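Side-chain contacts in methyltransferase-like protein (Saccharopolyspora spinosa, PDB 4PNE), which catalyses a [4+2] cycloaddition in spinosyn biosynthesis, on a fold like that of S-adenosylmethionine-dependent methyltransferases: residues R79-V84 against W165-L170; R95-G100 against M152-P157; E256-H261 against A279-E284. All blocks are in the same frame, centred on the assembly; numbering follows the deposited sequence.

Interaction 1 of 3, residues R79-V84 against W165-L170. With SAH (S-adenosyl-L-homocysteine), chain C.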
loop_
_atom_site.group_PDB
_atom_site.type_symbol
_atom_site.label_atom_id
_atom_site.label_comp_id
_atom_site.label_asym_id
_atom_site.label_seq_id
_atom_site.Cartn_x
_atom_site.Cartn_y
_atom_site.Cartn_z
ATOM N N ARG A 79 -9.199 1.902 9.518
ATOM C CA ARG A 79 -9.479 0.600 10.108
ATOM C C ARG A 79 -8.536 -0.436 9.525
ATOM O O ARG A 79 -8.012 -1.298 10.247
ATOM C CB ARG A 79 -10.935 0.217 9.854
ATOM C CG ARG A 79 -11.329 -1.147 10.341
ATOM C CD ARG A 79 -11.174 -1.261 11.824
ATOM N NE ARG A 79 -11.692 -2.552 12.277
ATOM C CZ ARG A 79 -11.134 -3.322 13.206
ATOM N NH1 ARG A 79 -10.016 -2.948 13.828
ATOM N NH2 ARG A 79 -11.710 -4.478 13.520
ATOM N N LEU A 80 -8.327 -0.383 8.226
ATOM C CA LEU A 80 -7.420 -1.317 7.592
ATOM C C LEU A 80 -6.024 -1.131 8.161
ATOM O O LEU A 80 -5.349 -2.096 8.530
ATOM C CB LEU A 80 -7.426 -1.154 6.087
ATOM C CG LEU A 80 -6.525 -2.188 5.398
ATOM C CD1 LEU A 80 -7.020 -3.640 5.603
ATOM C CD2 LEU A 80 -6.442 -1.926 3.944
ATOM N N THR A 81 -5.587 0.104 8.268
ATOM C CA THR A 81 -4.282 0.380 8.863
ATOM C C THR A 81 -4.145 -0.267 10.239
ATOM O O THR A 81 -3.115 -0.903 10.545
ATOM C CB THR A 81 -4.045 1.902 8.960
ATOM O OG1 THR A 81 -3.918 2.436 7.636
ATOM C CG2 THR A 81 -2.749 2.247 9.734
ATOM N N ASP A 82 -5.176 -0.096 11.069
ATOM C CA ASP A 82 -5.173 -0.636 12.437
ATOM C C ASP A 82 -5.101 -2.158 12.452
ATOM O O ASP A 82 -4.389 -2.766 13.277
ATOM C CB ASP A 82 -6.416 -0.178 13.195
ATOM C CG ASP A 82 -6.443 1.332 13.448
ATOM O OD1 ASP A 82 -5.394 1.987 13.279
ATOM O OD2 ASP A 82 -7.525 1.855 13.825
ATOM N N LEU A 83 -5.798 -2.791 11.529
ATOM C CA LEU A 83 -5.739 -4.248 11.405
ATOM C C LEU A 83 -4.336 -4.716 11.037
ATOM O O LEU A 83 -3.839 -5.685 11.590
ATOM C CB LEU A 83 -6.707 -4.749 10.335
ATOM C CG LEU A 83 -8.166 -4.586 10.690
ATOM C CD1 LEU A 83 -9.025 -4.846 9.462
ATOM C CD2 LEU A 83 -8.512 -5.599 11.808
ATOM N N VAL A 84 -3.699 -4.011 10.117
ATOM C CA VAL A 84 -2.361 -4.359 9.720
ATOM C C VAL A 84 -1.388 -4.147 10.903
ATOM O O VAL A 84 -0.539 -4.986 11.179
ATOM C CB VAL A 84 -1.922 -3.559 8.489
ATOM C CG1 VAL A 84 -0.419 -3.776 8.182
ATOM C CG2 VAL A 84 -2.778 -3.988 7.303
ATOM N N TRP A 165 5.724 -3.477 6.456
ATOM C CA TRP A 165 4.442 -3.384 5.768
ATOM C C TRP A 165 4.661 -3.316 4.247
ATOM O O TRP A 165 5.579 -2.665 3.783
ATOM C CB TRP A 165 3.670 -2.144 6.161
ATOM C CG TRP A 165 3.312 -2.004 7.561
ATOM C CD1 TRP A 165 3.204 -3.006 8.484
ATOM C CD2 TRP A 165 3.037 -0.784 8.251
ATOM N NE1 TRP A 165 2.823 -2.483 9.695
ATOM C CE2 TRP A 165 2.719 -1.120 9.573
ATOM C CE3 TRP A 165 2.980 0.565 7.862
ATOM C CZ2 TRP A 165 2.412 -0.164 10.526
ATOM C CZ3 TRP A 165 2.645 1.507 8.798
ATOM C CH2 TRP A 165 2.363 1.152 10.110
ATOM N N ALA A 166 3.736 -3.887 3.472
ATOM C CA ALA A 166 3.602 -3.536 2.064
ATOM C C ALA A 166 2.112 -3.451 1.811
ATOM O O ALA A 166 1.485 -4.444 1.442
ATOM C CB ALA A 166 4.275 -4.537 1.140
ATOM N N MET A 167 1.560 -2.274 2.098
ATOM C CA MET A 167 0.146 -1.997 1.926
ATOM C C MET A 167 -0.061 -1.405 0.559
ATOM O O MET A 167 0.219 -0.236 0.354
ATOM C CB MET A 167 -0.350 -1.077 3.036
ATOM C CG MET A 167 -0.585 -1.753 4.366
ATOM S SD MET A 167 -1.498 -0.713 5.570
ATOM C CE MET A 167 -0.071 0.109 6.228
ATOM N N GLN A 168 -0.465 -2.285 -0.366
ATOM C CA GLN A 168 -0.725 -2.002 -1.776
ATOM C C GLN A 168 0.474 -1.386 -2.507
ATOM O O GLN A 168 0.349 -0.426 -3.276
ATOM C CB GLN A 168 -1.970 -1.127 -1.938
ATOM C CG GLN A 168 -3.235 -1.878 -1.755
ATOM C CD GLN A 168 -4.460 -0.980 -1.824
ATOM O OE1 GLN A 168 -5.268 -0.958 -0.898
ATOM N NE2 GLN A 168 -4.555 -0.182 -2.874
ATOM N N SER A 169 1.657 -1.923 -2.242
ATOM C CA SER A 169 2.853 -1.468 -2.948
ATOM C C SER A 169 3.506 -2.531 -3.843
ATOM O O SER A 169 4.049 -2.190 -4.883
ATOM C CB SER A 169 3.867 -0.934 -1.950
ATOM O OG SER A 169 4.247 -1.960 -1.074
ATOM N N LEU A 170 3.453 -3.814 -3.477
ATOM C CA LEU A 170 4.205 -4.815 -4.235
ATOM C C LEU A 170 3.748 -4.928 -5.682
ATOM O O LEU A 170 4.560 -5.128 -6.579
ATOM C CB LEU A 170 4.092 -6.193 -3.554
ATOM C CG LEU A 170 4.757 -6.323 -2.186
ATOM C CD1 LEU A 170 4.513 -7.676 -1.598
ATOM C CD2 LEU A 170 6.248 -6.079 -2.319
HETATM N N SAH C . 1.267 2.109 1.774
HETATM C CA SAH C . 0.724 3.433 1.455
HETATM C CB SAH C . 0.745 3.780 -0.031
HETATM C CG SAH C . 0.282 2.741 -1.023
HETATM S SD SAH C . 0.219 3.429 -2.684
HETATM C C SAH C . -0.677 3.536 1.992
HETATM O O SAH C . -1.199 4.631 2.103
HETATM O OXT SAH C . -1.247 2.520 2.400
HETATM C "C5'" SAH C . 1.683 2.589 -3.342
HETATM C "C4'" SAH C . 2.998 3.121 -2.792
HETATM O "O4'" SAH C . 4.060 2.261 -3.184
HETATM C "C3'" SAH C . 3.378 4.498 -3.307
HETATM O "O3'" SAH C . 3.803 5.233 -2.174
HETATM C "C2'" SAH C . 4.512 4.224 -4.282
HETATM O "O2'" SAH C . 5.444 5.281 -4.503
HETATM C "C1'" SAH C . 5.163 3.006 -3.629
HETATM N N9 SAH C . 6.024 2.253 -4.561
HETATM C C8 SAH C . 5.779 1.799 -5.816
HETATM N N7 SAH C . 6.885 1.197 -6.307
HETATM C C5 SAH C . 7.846 1.282 -5.367
HETATM C C6 SAH C . 9.161 0.867 -5.326
HETATM N N6 SAH C . 9.718 0.222 -6.339
HETATM N N1 SAH C . 9.885 1.084 -4.209
HETATM C C2 SAH C . 9.344 1.735 -3.120
HETATM N N3 SAH C . 8.059 2.194 -3.167
HETATM C C4 SAH C . 7.317 1.939 -4.268
#
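V84 forks between two side chains of the strand, one methyl for each. CG1, placed anti to the backbone N, lies over a face of the W165 indole, 4.0 Å from the centroid of the five-membered ring and 24° off its normal: a CH-pi contact, with CD1 the nearest ring atom. CG2 meets M167 tip to tip, 3.9 Å from SD. The thioether of M167 bends at its last torsion (chi3 -87°), which folds CE back over the W165 ring, 3.4 Å above its plane and toward the rim. SD also faces T81, whose OG1 is 4.5 Å away, a loose contact. The rotation of the indole is probably fixed further by the hydrogen bond from NE1 to OG1 of T88, further along the V84 helix. The far end of M167 turns to the helix, while its carbonyl O accepts a 2.9 Å hydrogen bond from the amino N of S-adenosylhomocysteine. Helix 73-88 packs against strand 161-167, running roughly antiparallel to it (152° between the local axes, 10.9 Å apart), with V110 of helix 105-113 against W165, P106 of that helix against M167, and T196 of strand 191-200 touching both V84 and M167.

Interaction 2 of 3, residues R95-G100 against M152-P157. With SAH (S-adenosyl-L-homocysteine), chain C.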
loop_
_atom_site.group_PDB
_atom_site.type_symbol
_atom_site.label_atom_id
_atom_site.label_comp_id
_atom_site.label_asym_id
_atom_site.label_seq_id
_atom_site.Cartn_x
_atom_site.Cartn_y
_atom_site.Cartn_z
ATOM N N ARG A 95 11.745 -1.757 15.099
ATOM C CA ARG A 95 12.014 -0.992 13.899
ATOM C C ARG A 95 11.202 -1.630 12.786
ATOM O O ARG A 95 11.263 -2.840 12.608
ATOM C CB ARG A 95 13.513 -0.972 13.545
ATOM C CG ARG A 95 13.867 0.152 12.592
ATOM C CD ARG A 95 15.320 0.142 12.173
ATOM N NE ARG A 95 15.517 1.083 11.084
ATOM C CZ ARG A 95 16.595 1.106 10.301
ATOM N NH1 ARG A 95 16.673 1.992 9.317
ATOM N NH2 ARG A 95 17.584 0.240 10.501
ATOM N N LEU A 96 10.440 -0.817 12.061
ATOM C CA LEU A 96 9.520 -1.265 11.033
ATOM C C LEU A 96 9.823 -0.579 9.691
ATOM O O LEU A 96 10.001 0.648 9.669
ATOM C CB LEU A 96 8.081 -0.970 11.474
ATOM C CG LEU A 96 6.989 -1.577 10.609
ATOM C CD1 LEU A 96 5.840 -2.056 11.473
ATOM C CD2 LEU A 96 6.536 -0.548 9.630
ATOM N N LEU A 97 9.915 -1.343 8.601
ATOM C CA LEU A 97 10.069 -0.781 7.258
ATOM C C LEU A 97 8.706 -0.713 6.566
ATOM O O LEU A 97 8.080 -1.747 6.348
ATOM C CB LEU A 97 11.036 -1.628 6.430
ATOM C CG LEU A 97 11.348 -1.203 5.000
ATOM C CD1 LEU A 97 12.094 0.091 4.994
ATOM C CD2 LEU A 97 12.091 -2.311 4.273
ATOM N N ASP A 98 8.264 0.489 6.235
ATOM C CA ASP A 98 7.019 0.739 5.516
ATOM C C ASP A 98 7.352 0.847 4.008
ATOM O O ASP A 98 7.826 1.866 3.519
ATOM C CB ASP A 98 6.355 2.015 6.127
ATOM C CG ASP A 98 5.003 2.352 5.519
ATOM O OD1 ASP A 98 4.476 1.551 4.740
ATOM O OD2 ASP A 98 4.490 3.453 5.837
ATOM N N VAL A 99 7.145 -0.243 3.296
ATOM C CA VAL A 99 7.579 -0.408 1.919
ATOM C C VAL A 99 6.523 0.190 1.002
ATOM O O VAL A 99 5.445 -0.363 0.862
ATOM C CB VAL A 99 7.785 -1.860 1.572
ATOM C CG1 VAL A 99 8.207 -1.987 0.090
ATOM C CG2 VAL A 99 8.826 -2.463 2.475
ATOM N N GLY A 100 6.797 1.351 0.444
ATOM C CA GLY A 100 5.798 2.055 -0.333
ATOM C C GLY A 100 4.846 2.830 0.557
ATOM O O GLY A 100 3.664 2.531 0.616
ATOM N N MET A 152 13.165 -2.550 -4.610
ATOM C CA MET A 152 13.828 -3.636 -5.324
ATOM C C MET A 152 15.330 -3.612 -5.060
ATOM O O MET A 152 16.048 -4.554 -5.448
ATOM C CB MET A 152 13.521 -3.563 -6.816
ATOM C CG MET A 152 12.085 -3.988 -7.093
ATOM S SD MET A 152 11.543 -3.847 -8.791
ATOM C CE MET A 152 11.287 -2.076 -8.890
ATOM N N SER A 153 15.796 -2.557 -4.382
ATOM C CA SER A 153 17.198 -2.461 -3.972
ATOM C C SER A 153 17.368 -1.653 -2.694
ATOM O O SER A 153 17.659 -0.468 -2.727
ATOM C CB SER A 153 18.031 -1.829 -5.075
ATOM O OG SER A 153 19.394 -1.889 -4.700
ATOM N N LEU A 154 17.267 -2.323 -1.562
ATOM C CA LEU A 154 17.239 -1.644 -0.284
ATOM C C LEU A 154 18.647 -1.369 0.206
ATOM O O LEU A 154 19.494 -2.259 0.137
ATOM C CB LEU A 154 16.492 -2.494 0.738
ATOM C CG LEU A 154 15.012 -2.734 0.450
ATOM C CD1 LEU A 154 14.466 -3.684 1.531
ATOM C CD2 LEU A 154 14.231 -1.450 0.428
ATOM N N PRO A 155 18.883 -0.156 0.743
ATOM C CA PRO A 155 20.243 0.190 1.199
ATOM C C PRO A 155 20.603 -0.423 2.556
ATOM O O PRO A 155 21.746 -0.316 3.002
ATOM C CB PRO A 155 20.186 1.711 1.295
ATOM C CG PRO A 155 18.764 2.003 1.632
ATOM C CD PRO A 155 17.973 1.004 0.822
ATOM N N TYR A 156 19.655 -1.103 3.183
ATOM C CA TYR A 156 19.794 -1.504 4.565
ATOM C C TYR A 156 20.563 -2.806 4.691
ATOM O O TYR A 156 20.536 -3.637 3.780
ATOM C CB TYR A 156 18.406 -1.642 5.197
ATOM C CG TYR A 156 17.548 -0.458 4.873
ATOM C CD1 TYR A 156 17.858 0.779 5.384
ATOM C CD2 TYR A 156 16.448 -0.580 4.036
ATOM C CE1 TYR A 156 17.094 1.892 5.064
ATOM C CE2 TYR A 156 15.679 0.504 3.713
ATOM C CZ TYR A 156 16.004 1.742 4.231
ATOM O OH TYR A 156 15.244 2.833 3.914
ATOM N N PRO A 157 21.252 -2.995 5.819
ATOM C CA PRO A 157 21.940 -4.264 6.054
ATOM C C PRO A 157 20.962 -5.409 6.250
ATOM O O PRO A 157 19.780 -5.180 6.586
ATOM C CB PRO A 157 22.749 -3.997 7.331
ATOM C CG PRO A 157 22.153 -2.804 7.964
ATOM C CD PRO A 157 21.377 -2.054 6.946
HETATM N N SAH C . 1.267 2.109 1.774
HETATM C CA SAH C . 0.724 3.433 1.455
HETATM C CB SAH C . 0.745 3.780 -0.031
HETATM C CG SAH C . 0.282 2.741 -1.023
HETATM S SD SAH C . 0.219 3.429 -2.684
HETATM C C SAH C . -0.677 3.536 1.992
HETATM O O SAH C . -1.199 4.631 2.103
HETATM O OXT SAH C . -1.247 2.520 2.400
HETATM C "C5'" SAH C . 1.683 2.589 -3.342
HETATM C "C4'" SAH C . 2.998 3.121 -2.792
HETATM O "O4'" SAH C . 4.060 2.261 -3.184
HETATM C "C3'" SAH C . 3.378 4.498 -3.307
HETATM O "O3'" SAH C . 3.803 5.233 -2.174
HETATM C "C2'" SAH C . 4.512 4.224 -4.282
HETATM O "O2'" SAH C . 5.444 5.281 -4.503
HETATM C "C1'" SAH C . 5.163 3.006 -3.629
HETATM N N9 SAH C . 6.024 2.253 -4.561
HETATM C C8 SAH C . 5.779 1.799 -5.816
HETATM N N7 SAH C . 6.885 1.197 -6.307
HETATM C C5 SAH C . 7.846 1.282 -5.367
HETATM C C6 SAH C . 9.161 0.867 -5.326
HETATM N N6 SAH C . 9.718 0.222 -6.339
HETATM N N1 SAH C . 9.885 1.084 -4.209
HETATM C C2 SAH C . 9.344 1.735 -3.120
HETATM N N3 SAH C . 8.059 2.194 -3.167
HETATM C C4 SAH C . 7.317 1.939 -4.268
#
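L97 has the most surface buried here, and it divides that contact between Y156 and L154. Strand 95-99 is the first strand of the Rossmann-like methyltransferase fold, lying between strands 117-122 and 161-167 in the sheet; residues 152-157 belong to the loop that runs from strand 144-148 to strand 161-167 and passes over one side of that sheet. CG of L97 lies opposite the backbone N (chi1 -179°), beside the carbonyl carbon, which carries both methyls toward the loop. CD1 comes obliquely to the tyrosine ring, 3.8 Å from CE2, while CD2 meets CD1 of L154 end to end at 3.9 Å. Y156 is held from several sides. CG of P155 sits over the centre of one face, 3.7 Å above the ring plane; F161 makes an edge-to-face pair with it; and T119 and I121 of strand 117-122 touch it as well. R95, two residues before L97, adds a looser contact at the outer end, its NH1 4.3 Å from CE1 of Y156 and set obliquely to the ring. The main chain of the loop is tied to helix 176-186, L154 N to E182 and Y156 O to R185, which helps to hold the loop that presents the leucine and tyrosine to the sheet. Both segments reach the bound S-adenosylhomocysteine at their other ends. The methyl CE of M152 lies 3.8 Å from N6 of the adenine, and beyond the strand the carbonyl O of G100 accepts a 2.7 Å hydrogen bond from the ligand's amino N.

Interaction 3 of 3, residues E256-H261 against A279-E284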
loop_
_atom_site.group_PDB
_atom_site.type_symbol
_atom_site.label_atom_id
_atom_site.label_comp_id
_atom_site.label_asym_id
_atom_site.label_seq_id
_atom_site.Cartn_x
_atom_site.Cartn_y
_atom_site.Cartn_z
ATOM N N GLU A 256 -17.263 8.278 -6.273
ATOM C CA GLU A 256 -18.182 9.371 -6.033
ATOM C C GLU A 256 -17.436 10.604 -5.491
ATOM O O GLU A 256 -17.659 11.733 -5.953
ATOM C CB GLU A 256 -19.288 8.930 -5.086
ATOM C CG GLU A 256 -20.112 10.086 -4.593
ATOM C CD GLU A 256 -21.418 9.664 -3.977
ATOM O OE1 GLU A 256 -21.676 8.443 -3.860
ATOM O OE2 GLU A 256 -22.175 10.570 -3.588
ATOM N N GLU A 257 -16.513 10.397 -4.548
ATOM C CA GLU A 257 -15.707 11.508 -4.017
ATOM C C GLU A 257 -14.875 12.204 -5.088
ATOM O O GLU A 257 -14.739 13.438 -5.103
ATOM C CB GLU A 257 -14.768 11.003 -2.908
ATOM C CG GLU A 257 -15.485 10.423 -1.735
ATOM C CD GLU A 257 -16.363 11.440 -1.046
ATOM O OE1 GLU A 257 -15.814 12.478 -0.597
ATOM O OE2 GLU A 257 -17.594 11.213 -0.981
ATOM N N LEU A 258 -14.275 11.399 -5.951
ATOM C CA LEU A 258 -13.427 11.843 -7.034
ATOM C C LEU A 258 -14.239 12.647 -8.006
ATOM O O LEU A 258 -13.820 13.729 -8.420
ATOM C CB LEU A 258 -12.778 10.649 -7.717
ATOM C CG LEU A 258 -11.869 10.939 -8.925
ATOM C CD1 LEU A 258 -10.737 11.925 -8.591
ATOM C CD2 LEU A 258 -11.275 9.653 -9.479
ATOM N N ALA A 259 -15.440 12.176 -8.304
ATOM C CA ALA A 259 -16.297 12.837 -9.302
ATOM C C ALA A 259 -16.619 14.247 -8.894
ATOM O O ALA A 259 -16.709 15.124 -9.730
ATOM C CB ALA A 259 -17.545 12.067 -9.489
ATOM N N ALA A 260 -16.818 14.488 -7.613
ATOM C CA ALA A 260 -17.017 15.866 -7.191
ATOM C C ALA A 260 -15.820 16.757 -7.610
ATOM O O ALA A 260 -16.014 17.881 -8.066
ATOM C CB ALA A 260 -17.244 15.930 -5.699
ATOM N N HIS A 261 -14.588 16.253 -7.477
ATOM C CA HIS A 261 -13.374 17.035 -7.796
ATOM C C HIS A 261 -12.862 16.868 -9.220
ATOM O O HIS A 261 -11.665 17.004 -9.460
ATOM C CB HIS A 261 -12.226 16.659 -6.844
ATOM C CG HIS A 261 -12.549 16.862 -5.398
ATOM N ND1 HIS A 261 -13.276 15.959 -4.656
ATOM C CD2 HIS A 261 -12.248 17.883 -4.559
ATOM C CE1 HIS A 261 -13.413 16.415 -3.422
ATOM N NE2 HIS A 261 -12.800 17.582 -3.338
ATOM N N ALA A 279 -10.648 6.056 -15.373
ATOM C CA ALA A 279 -10.664 4.619 -15.069
ATOM C C ALA A 279 -11.309 4.299 -13.710
ATOM O O ALA A 279 -12.127 3.374 -13.594
ATOM C CB ALA A 279 -9.249 4.077 -15.120
ATOM N N VAL A 280 -10.969 5.080 -12.684
ATOM C CA VAL A 280 -11.579 4.907 -11.370
ATOM C C VAL A 280 -13.080 5.132 -11.488
ATOM O O VAL A 280 -13.881 4.345 -10.989
ATOM C CB VAL A 280 -10.956 5.869 -10.330
ATOM C CG1 VAL A 280 -11.724 5.882 -9.022
ATOM C CG2 VAL A 280 -9.505 5.501 -10.103
ATOM N N CYS A 281 -13.486 6.180 -12.188
ATOM C CA CYS A 281 -14.916 6.437 -12.273
ATOM C C CYS A 281 -15.640 5.412 -13.150
ATOM O O CYS A 281 -16.855 5.290 -13.067
ATOM C CB CYS A 281 -15.155 7.852 -12.773
ATOM S SG CYS A 281 -14.811 9.082 -11.465
ATOM N N ASP A 282 -14.891 4.690 -13.977
ATOM C CA ASP A 282 -15.418 3.581 -14.760
ATOM C C ASP A 282 -15.429 2.261 -13.974
ATOM O O ASP A 282 -15.562 1.203 -14.579
ATOM C CB ASP A 282 -14.585 3.411 -16.039
ATOM C CG ASP A 282 -15.372 2.818 -17.216
ATOM O OD1 ASP A 282 -16.610 2.975 -17.310
ATOM O OD2 ASP A 282 -14.718 2.194 -18.075
ATOM N N TYR A 283 -15.356 2.319 -12.638
ATOM C CA TYR A 283 -15.216 1.091 -11.828
ATOM C C TYR A 283 -16.324 0.065 -12.072
ATOM O O TYR A 283 -16.135 -1.104 -11.840
ATOM C CB TYR A 283 -15.171 1.418 -10.324
ATOM C CG TYR A 283 -16.506 1.843 -9.787
ATOM C CD1 TYR A 283 -17.385 0.923 -9.242
ATOM C CD2 TYR A 283 -16.916 3.158 -9.879
ATOM C CE1 TYR A 283 -18.623 1.312 -8.768
ATOM C CE2 TYR A 283 -18.152 3.552 -9.420
ATOM C CZ TYR A 283 -19.005 2.621 -8.865
ATOM O OH TYR A 283 -20.246 3.012 -8.405
ATOM N N GLU A 284 -17.502 0.488 -12.509
ATOM C CA GLU A 284 -18.566 -0.488 -12.729
ATOM C C GLU A 284 -18.205 -1.507 -13.789
ATOM O O GLU A 284 -18.771 -2.612 -13.797
ATOM C CB GLU A 284 -19.885 0.212 -13.104
ATOM C CG GLU A 284 -20.584 0.832 -11.888
ATOM C CD GLU A 284 -21.999 1.275 -12.173
ATOM O OE1 GLU A 284 -22.323 1.523 -13.357
ATOM O OE2 GLU A 284 -22.775 1.403 -11.198
#
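L258 pushes one methyl, CD2, against two consecutive residues of the opposing helix. On V280 it touches CG1 at 3.8 Å, and CB lies almost as near; on C281 it meets the sulfur, 4.1 Å from SG. The leucine and valine side chains cross at about a right angle, so the methyl rests against the flank of the valine. With chi1 at 178°, the L258 branch extends away from its own backbone N and reaches over to V280. C281 leans back toward the other helix at its exposed margin, where SG stands 4.5 Å from the backbone N of A259, a distant approach and not a bond. The next shell includes a bond within residues 256-261: on the C-terminal side of L258, H261 turns its ring back so that ND1 donates to the carbonyl O of E257, a 2.9 Å bond with an N-H...O angle of 160° and the acceptor in the ring plane. Helix 271-281 also ends close by, D282 being the first residue to leave helical angles. Farther out, V53 of helix 36-54 touches L258, E257 and H261, while F254 of helix 250-260 touches V280. Between the two segments the contact is wholly apolar apart from the thiol, and small, 149 Å² in all; it joins the two helices through shape and dispersion, with no directional bond between the two segments.

Interactions 1 and 2 share the central sheet: strands 161-167 and 95-99 lie side by side in it, and the two contacts, about 15 Å apart between centres, touch through W165 N to L97 O and S169 OG to V99 O, both probable hydrogen bonds. Along the chain, interaction 2 is nested inside the loop closed by interaction 1, and both reach S-adenosylhomocysteine, so these neighbouring strands, and the loops that follow them, both pack the core and help to line the ligand pocket. Interaction 3 follows later in sequence, among helices 250-260 and 271-281, its centre about 23 Å from that of interaction 1 and about 33 Å from that of interaction 2, across the chain's centre from the latter.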